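Local coordinates for protein MIP07328p (PDB 6FKK) that probably acts as a chemorepellent axon guidance cue, a membrane-anchored semaphorin whose extracellular sema domain engages receptors in cell-cell signalling, at residues A[443-457]-A[464-476]. Sequence-based numbering, arbitrary orientation.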
loop_
_atom_site.group_PDB
_atom_site.type_symbol
_atom_site.label_atom_id
_atom_site.label_comp_id
_atom_site.label_asym_id
_atom_site.label_seq_id
_atom_site.Cartn_x
_atom_site.Cartn_y
_atom_site.Cartn_z
ATOM N N VAL A 443 9.241 -18.091 2.849
ATOM C CA VAL A 443 10.318 -17.364 2.190
ATOM C C VAL A 443 11.372 -16.903 3.192
ATOM O O VAL A 443 12.559 -17.187 3.033
ATOM C CB VAL A 443 9.767 -16.170 1.381
ATOM C CG1 VAL A 443 10.910 -15.292 0.899
ATOM C CG2 VAL A 443 8.941 -16.667 0.207
ATOM N N LEU A 444 10.953 -16.185 4.219
ATOM C CA LEU A 444 11.849 -15.696 5.255
ATOM C C LEU A 444 11.950 -16.715 6.379
ATOM O O LEU A 444 11.174 -17.672 6.439
ATOM C CB LEU A 444 11.341 -14.354 5.775
ATOM C CG LEU A 444 11.264 -13.199 4.776
ATOM C CD1 LEU A 444 10.899 -11.905 5.489
ATOM C CD2 LEU A 444 12.578 -13.053 4.029
ATOM N N PRO A 445 12.922 -16.556 7.281
ATOM C CA PRO A 445 12.928 -17.372 8.501
ATOM C C PRO A 445 11.593 -17.276 9.226
ATOM O O PRO A 445 10.941 -16.231 9.230
ATOM C CB PRO A 445 14.068 -16.766 9.324
ATOM C CG PRO A 445 15.010 -16.249 8.298
ATOM C CD PRO A 445 14.155 -15.755 7.155
ATOM N N LEU A 446 11.199 -18.388 9.856
ATOM C CA LEU A 446 9.838 -18.551 10.366
ATOM C C LEU A 446 9.397 -17.419 11.289
ATOM O O LEU A 446 8.191 -17.214 11.467
ATOM C CB LEU A 446 9.717 -19.890 11.099
ATOM C CG LEU A 446 8.301 -20.371 11.429
ATOM C CD1 LEU A 446 7.546 -20.758 10.165
ATOM C CD2 LEU A 446 8.337 -21.526 12.414
ATOM N N GLY A 447 10.328 -16.675 11.874
ATOM C CA GLY A 447 9.944 -15.600 12.767
ATOM C C GLY A 447 9.791 -14.251 12.095
ATOM O O GLY A 447 8.893 -13.476 12.440
ATOM N N THR A 448 10.655 -13.966 11.123
ATOM C CA THR A 448 10.750 -12.621 10.574
ATOM C C THR A 448 9.488 -12.255 9.793
ATOM O O THR A 448 8.978 -13.066 9.013
ATOM C CB THR A 448 11.975 -12.501 9.668
ATOM O OG1 THR A 448 11.998 -13.597 8.746
ATOM C CG2 THR A 448 13.256 -12.515 10.494
ATOM N N PRO A 449 8.960 -11.049 9.988
ATOM C CA PRO A 449 7.785 -10.605 9.235
ATOM C C PRO A 449 8.162 -9.918 7.928
ATOM O O PRO A 449 9.275 -9.418 7.746
ATOM C CB PRO A 449 7.111 -9.605 10.192
ATOM C CG PRO A 449 7.908 -9.661 11.487
ATOM C CD PRO A 449 9.264 -10.139 11.100
ATOM N N ILE A 450 7.193 -9.889 7.016
ATOM C CA ILE A 450 7.372 -9.327 5.682
ATOM C C ILE A 450 6.820 -7.906 5.677
ATOM O O ILE A 450 5.622 -7.695 5.908
ATOM C CB ILE A 450 6.685 -10.194 4.615
ATOM C CG1 ILE A 450 7.346 -11.573 4.550
ATOM C CG2 ILE A 450 6.724 -9.511 3.257
ATOM C CD1 ILE A 450 6.735 -12.494 3.525
ATOM N N ARG A 451 7.688 -6.933 5.406
ATOM C CA ARG A 451 7.307 -5.525 5.431
ATOM C C ARG A 451 6.764 -5.045 4.087
ATOM O O ARG A 451 5.737 -4.360 4.041
ATOM C CB ARG A 451 8.507 -4.671 5.855
ATOM C CG ARG A 451 8.995 -4.944 7.271
ATOM C CD ARG A 451 8.015 -4.416 8.306
ATOM N NE ARG A 451 8.507 -4.596 9.670
ATOM C CZ ARG A 451 8.076 -5.537 10.504
ATOM N NH1 ARG A 451 7.135 -6.386 10.118
ATOM N NH2 ARG A 451 8.579 -5.626 11.727
ATOM N N GLU A 452 7.434 -5.388 2.989
ATOM C CA GLU A 452 7.031 -4.933 1.667
ATOM C C GLU A 452 7.293 -6.028 0.641
ATOM O O GLU A 452 8.025 -6.988 0.898
ATOM C CB GLU A 452 7.769 -3.649 1.262
ATOM C CG GLU A 452 7.252 -2.387 1.934
ATOM C CD GLU A 452 8.241 -1.240 1.848
ATOM O OE1 GLU A 452 9.457 -1.499 1.957
ATOM O OE2 GLU A 452 7.803 -0.084 1.669
ATOM N N LEU A 453 6.682 -5.867 -0.532
ATOM C CA LEU A 453 6.879 -6.767 -1.663
ATOM C C LEU A 453 7.073 -5.938 -2.922
ATOM O O LEU A 453 6.277 -5.035 -3.202
ATOM C CB LEU A 453 5.693 -7.720 -1.840
ATOM C CG LEU A 453 5.466 -8.774 -0.756
ATOM C CD1 LEU A 453 4.285 -9.663 -1.116
ATOM C CD2 LEU A 453 6.721 -9.603 -0.547
ATOM N N VAL A 454 8.125 -6.245 -3.675
ATOM C CA VAL A 454 8.451 -5.553 -4.916
ATOM C C VAL A 454 8.497 -6.582 -6.034
ATOM O O VAL A 454 9.095 -7.653 -5.874
ATOM C CB VAL A 454 9.788 -4.796 -4.814
ATOM C CG1 VAL A 454 10.023 -3.960 -6.064
ATOM C CG2 VAL A 454 9.807 -3.927 -3.570
ATOM N N ILE A 455 7.876 -6.254 -7.164
ATOM C CA ILE A 455 7.736 -7.175 -8.282
ATOM C C ILE A 455 8.530 -6.639 -9.464
ATOM O O ILE A 455 8.331 -5.494 -9.889
ATOM C CB ILE A 455 6.262 -7.376 -8.664
ATOM C CG1 ILE A 455 5.565 -8.279 -7.643
ATOM C CG2 ILE A 455 6.149 -7.946 -10.067
ATOM C CD1 ILE A 455 4.137 -8.616 -8.014
ATOM N N SER A 456 9.421 -7.472 -9.996
ATOM C CA SER A 456 10.135 -7.203 -11.243
ATOM C C SER A 456 9.715 -8.280 -12.238
ATOM O O SER A 456 10.187 -9.419 -12.166
ATOM C CB SER A 456 11.645 -7.197 -11.032
ATOM O OG SER A 456 12.321 -7.018 -12.266
ATOM N N THR A 457 8.826 -7.920 -13.165
ATOM C CA THR A 457 8.285 -8.913 -14.087
ATOM C C THR A 457 9.319 -9.343 -15.118
ATOM O O THR A 457 9.373 -10.519 -15.497
ATOM C CB THR A 457 7.040 -8.362 -14.779
ATOM O OG1 THR A 457 7.330 -7.074 -15.338
ATOM C CG2 THR A 457 5.899 -8.237 -13.788
ATOM N N VAL A 464 11.132 -10.025 -1.472
ATOM C CA VAL A 464 10.556 -9.894 -0.138
ATOM C C VAL A 464 11.448 -8.987 0.698
ATOM O O VAL A 464 12.680 -9.101 0.668
ATOM C CB VAL A 464 10.390 -11.279 0.511
ATOM C CG1 VAL A 464 9.794 -11.146 1.904
ATOM C CG2 VAL A 464 9.525 -12.166 -0.366
ATOM N N VAL A 465 10.830 -8.081 1.449
ATOM C CA VAL A 465 11.547 -7.072 2.222
ATOM C C VAL A 465 11.180 -7.227 3.691
ATOM O O VAL A 465 10.002 -7.120 4.056
ATOM C CB VAL A 465 11.230 -5.650 1.732
ATOM C CG1 VAL A 465 11.973 -4.624 2.573
ATOM C CG2 VAL A 465 11.584 -5.506 0.261
ATOM N N SER A 466 12.183 -7.471 4.528
ATOM C CA SER A 466 12.025 -7.483 5.972
ATOM C C SER A 466 12.688 -6.239 6.556
ATOM O O SER A 466 13.111 -5.334 5.827
ATOM C CB SER A 466 12.607 -8.767 6.567
ATOM O OG SER A 466 14.024 -8.733 6.560
ATOM N N ASP A 467 12.785 -6.194 7.886
ATOM C CA ASP A 467 13.425 -5.052 8.529
ATOM C C ASP A 467 14.903 -4.974 8.176
ATOM O O ASP A 467 15.453 -3.880 8.012
ATOM C CB ASP A 467 13.240 -5.120 10.043
ATOM C CG ASP A 467 11.899 -4.577 10.493
ATOM O OD1 ASP A 467 11.330 -3.721 9.780
ATOM O OD2 ASP A 467 11.421 -5.004 11.563
ATOM N N GLY A 468 15.563 -6.120 8.043
ATOM C CA GLY A 468 16.991 -6.105 7.801
ATOM C C GLY A 468 17.469 -7.000 6.678
ATOM O O GLY A 468 18.607 -7.476 6.716
ATOM N N SER A 469 16.632 -7.231 5.668
ATOM C CA SER A 469 17.044 -8.084 4.561
ATOM C C SER A 469 16.128 -7.880 3.364
ATOM O O SER A 469 14.950 -7.545 3.511
ATOM C CB SER A 469 17.045 -9.563 4.964
ATOM O OG SER A 469 15.730 -10.018 5.231
ATOM N N LEU A 470 16.698 -8.081 2.177
ATOM C CA LEU A 470 15.951 -8.253 0.940
ATOM C C LEU A 470 16.214 -9.662 0.434
ATOM O O LEU A 470 17.371 -10.090 0.364
ATOM C CB LEU A 470 16.362 -7.234 -0.127
ATOM C CG LEU A 470 16.431 -5.748 0.216
ATOM C CD1 LEU A 470 16.703 -4.946 -1.045
ATOM C CD2 LEU A 470 15.153 -5.281 0.885
ATOM N N VAL A 471 15.151 -10.382 0.090
ATOM C CA VAL A 471 15.261 -11.757 -0.383
ATOM C C VAL A 471 14.556 -11.862 -1.727
ATOM O O VAL A 471 13.417 -11.405 -1.872
ATOM C CB VAL A 471 14.668 -12.758 0.625
ATOM C CG1 VAL A 471 14.629 -14.155 0.026
ATOM C CG2 VAL A 471 15.482 -12.754 1.908
ATOM N N SER A 472 15.230 -12.462 -2.702
ATOM C CA SER A 472 14.699 -12.623 -4.048
ATOM C C SER A 472 14.249 -14.067 -4.245
ATOM O O SER A 472 15.053 -14.994 -4.111
ATOM C CB SER A 472 15.749 -12.242 -5.090
ATOM O OG SER A 472 15.247 -12.396 -6.404
ATOM N N VAL A 473 12.970 -14.253 -4.554
ATOM C CA VAL A 473 12.426 -15.571 -4.877
ATOM C C VAL A 473 11.750 -15.475 -6.241
ATOM O O VAL A 473 11.352 -14.375 -6.653
ATOM C CB VAL A 473 11.453 -16.060 -3.791
ATOM C CG1 VAL A 473 12.164 -16.145 -2.445
ATOM C CG2 VAL A 473 10.240 -15.146 -3.707
ATOM N N PRO A 474 11.616 -16.575 -6.983
ATOM C CA PRO A 474 11.041 -16.479 -8.332
ATOM C C PRO A 474 9.599 -15.988 -8.307
ATOM O O PRO A 474 8.784 -16.428 -7.492
ATOM C CB PRO A 474 11.143 -17.912 -8.865
ATOM C CG PRO A 474 11.244 -18.777 -7.657
ATOM C CD PRO A 474 12.029 -17.953 -6.671
ATOM N N LEU A 475 9.290 -15.073 -9.228
ATOM C CA LEU A 475 7.929 -14.557 -9.339
ATOM C C LEU A 475 6.956 -15.640 -9.790
ATOM O O LEU A 475 5.788 -15.632 -9.383
ATOM C CB LEU A 475 7.897 -13.375 -10.308
ATOM C CG LEU A 475 6.589 -12.591 -10.429
ATOM C CD1 LEU A 475 6.358 -11.733 -9.193
ATOM C CD2 LEU A 475 6.593 -11.742 -11.688
ATOM N N HIS A 476 7.413 -16.571 -10.622
ATOM C CA HIS A 476 6.596 -17.683 -11.083
ATOM C C HIS A 476 7.471 -18.922 -11.166
ATOM O O HIS A 476 8.565 -18.874 -11.736
ATOM C CB HIS A 476 5.959 -17.381 -12.443
ATOM C CG HIS A 476 5.009 -16.224 -12.423
ATOM N ND1 HIS A 476 3.712 -16.335 -11.971
ATOM C CD2 HIS A 476 5.165 -14.935 -12.805
ATOM C CE1 HIS A 476 3.110 -15.163 -12.073
ATOM N NE2 HIS A 476 3.971 -14.296 -12.577
#
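R451 and D467 form a two-point salt bridge, NE to OD1 at 3.0 Å and a weak NH2 to OD2 bond at 2.9 Å. The pairing is skewed: guanidinium and carboxylate planes stand 73° apart, and NE meets OD1 from above the carboxylate plane. The arginine reaches it through a bend at chi2 (-71°), which lays CG and CD along OD1. A methionine in its place would probably leave the D467 carboxylate without its countercharge and freer to turn. Beside this bridge, V465 O accepts from both R451 N (2.7 Å) and E452 N, the latter bond longer (3.3 Å), while V465 N returns a bond to E452 O. Two residues facing one make a classic beta bulge in the antiparallel hairpin of strands 452-456 and 461-465. With 469-474 and the N-terminal strand 18-21 these complete a four-stranded sheet, a blade of the sema beta-propeller that the chain's start helps to close. On the face of V465, E452 lies alongside it and sends OE1 on to I30 N. The other face is apolar and centres on V464. L453 lies alongside V464, its CD2 on CG2. I450 crosses V464 at about a right angle, CG1 to CG1 3.6 Å, and L444 comes tip to tip against the same methyl. V443 CG1, trans to the backbone N (chi1 170°), meets both V464 CG2 (3.6 Å) and V473 CG1 (3.7 Å); L444 and V471 slide past each other in opposite directions, CD2 against CG2. V415 of the preceding blade packs on V443, I450 and V464. Farther along, L475 sets CD1 against I455 CG1 at 3.9 Å and CD2 beside T457.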